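Local coordinates for Mll5499 protein (Mesorhizobium loti, PDB 3BDE) that is of unknown function but belongs to the stress-responsive A/B barrel (Dabb) family, forming a homodimer of ferredoxin-like subunits, at residues 94-97 with 98-102. Residues are numbered along the deposited sequence; the frame is centred on the assembly and turned at random.
Sequences VAFV and RDRWV. With EDO (1,2-ethanediol), chain H.
F96 and the pair R100 and W101 illustrate how a helix accommodates a widened turn. The carbonyl oxygen of F96 accepts twice: from R100 N above its carbonyl plane, at 2.9 Å and with a bent N-H...O angle of 144°, and from W101 N within that plane, at 3.0 Å. The second bond spans five residues, the mark of a pi-type turn, and V102 N repeats the spacing with a nearly straight bond to V97 O. Just before it the ordinary i to i+4 pattern still holds, R98 N bonding V94 O and D99 N bonding A95 O.

With CG anti to the backbone N (chi1 178°), the F96 side chain runs from CB along the turn ahead. There CD1 runs beside CB and CG of R100, CE1 comes to 3.6 Å from R100 CB, and across the ring from CE1, CE2 meets W101 CE3 at 3.8 Å, near the plane of the indole at its edge. Replacing F96 by alanine would probably leave R100 CB and the indole edge without their apolar neighbour and open a gap toward helix 36-50.

On the exposed flank R98, bent at chi3, forms a side-on salt bridge with D99: NE meets OD1 at 2.9 Å from above the carboxylate plane, with OD1 in the guanidinium plane, and NH2 bonds OD2 at 3.1 Å, while one guanidinium face lies over A95 CA. A 1,2-ethanediol, probably a crystallisation additive, donates to D99 O.

Beyond this turn R100 forms salt bridges through NE to E104 and through NH2 to D44. In this ferredoxin-like fold helix 91-104 packs against helix 36-50, F96 resting on A45 and L49 and W101 on F41, while the indole also meets F27 and F108 of the sheet edge-to-face.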
# COMPACT_ATOMS: atom_id res chain seq x y z
N VAL A 94 10.79 15.04 11.77
CA VAL A 94 11.12 16.32 11.11
C VAL A 94 12.59 16.36 10.59
O VAL A 94 12.84 16.75 9.45
CB VAL A 94 10.82 17.52 12.05
CG1 VAL A 94 11.24 18.83 11.43
CG2 VAL A 94 9.32 17.55 12.35
N ALA A 95 13.52 15.92 11.43
CA ALA A 95 14.95 15.88 11.11
C ALA A 95 15.20 14.87 10.00
O ALA A 95 15.91 15.16 9.02
CB ALA A 95 15.78 15.55 12.35
N PHE A 96 14.59 13.68 10.12
CA PHE A 96 14.73 12.66 9.08
C PHE A 96 14.27 13.15 7.70
O PHE A 96 14.94 12.88 6.69
CB PHE A 96 13.95 11.39 9.43
CG PHE A 96 14.03 10.35 8.37
CD1 PHE A 96 15.19 9.59 8.19
CD2 PHE A 96 12.93 10.13 7.51
CE1 PHE A 96 15.26 8.63 7.16
CE2 PHE A 96 13.00 9.19 6.49
CZ PHE A 96 14.16 8.44 6.32
N VAL A 97 13.12 13.82 7.65
CA VAL A 97 12.57 14.32 6.39
C VAL A 97 13.48 15.40 5.78
O VAL A 97 13.79 15.37 4.59
CB VAL A 97 11.11 14.80 6.52
CG1 VAL A 97 10.63 15.39 5.19
CG2 VAL A 97 10.19 13.63 6.88
N ARG A 98 13.93 16.33 6.61
CA ARG A 98 14.80 17.39 6.16
C ARG A 98 16.16 16.91 5.70
O ARG A 98 16.63 17.32 4.65
CB ARG A 98 15.02 18.39 7.28
CG ARG A 98 15.88 19.63 6.93
CD ARG A 98 16.02 20.46 8.19
NE ARG A 98 16.83 19.72 9.17
CZ ARG A 98 16.63 19.67 10.49
NH1 ARG A 98 15.64 20.35 11.10
NH2 ARG A 98 17.44 18.90 11.23
N ASP A 99 16.79 16.06 6.50
CA ASP A 99 18.18 15.64 6.32
C ASP A 99 18.43 14.40 5.49
O ASP A 99 19.54 14.25 4.95
CB ASP A 99 18.83 15.48 7.69
CG ASP A 99 18.85 16.77 8.50
OD1 ASP A 99 18.74 17.86 7.93
OD2 ASP A 99 19.01 16.69 9.73
N ARG A 100 17.43 13.51 5.40
CA ARG A 100 17.56 12.27 4.65
C ARG A 100 16.57 12.11 3.53
O ARG A 100 16.97 11.83 2.39
CB ARG A 100 17.45 11.08 5.59
CG ARG A 100 18.40 11.11 6.79
CD ARG A 100 19.87 11.08 6.42
NE ARG A 100 20.31 9.80 5.86
CZ ARG A 100 20.71 8.74 6.56
NH1 ARG A 100 20.64 8.72 7.87
NH2 ARG A 100 21.12 7.67 5.92
N TRP A 101 15.29 12.33 3.81
CA TRP A 101 14.26 12.08 2.78
C TRP A 101 14.39 13.05 1.60
O TRP A 101 14.62 12.63 0.47
CB TRP A 101 12.84 12.15 3.38
CG TRP A 101 11.79 11.73 2.45
CD1 TRP A 101 11.16 12.50 1.56
CD2 TRP A 101 11.25 10.41 2.32
NE1 TRP A 101 10.25 11.77 0.85
CE2 TRP A 101 10.28 10.47 1.29
CE3 TRP A 101 11.48 9.19 2.96
CZ2 TRP A 101 9.54 9.35 0.86
CZ3 TRP A 101 10.73 8.07 2.55
CH2 TRP A 101 9.79 8.16 1.50
N VAL A 102 14.26 14.35 1.90
CA VAL A 102 14.32 15.38 0.85
C VAL A 102 15.58 15.29 -0.03
O VAL A 102 15.45 15.33 -1.22
CB VAL A 102 14.08 16.80 1.42
CG1 VAL A 102 14.34 17.87 0.34
CG2 VAL A 102 12.68 16.93 1.95
C1 EDO H . 22.44 17.41 6.21
O1 EDO H . 21.03 17.62 6.40
C2 EDO H . 22.78 15.97 6.46
O2 EDO H . 21.96 15.11 5.66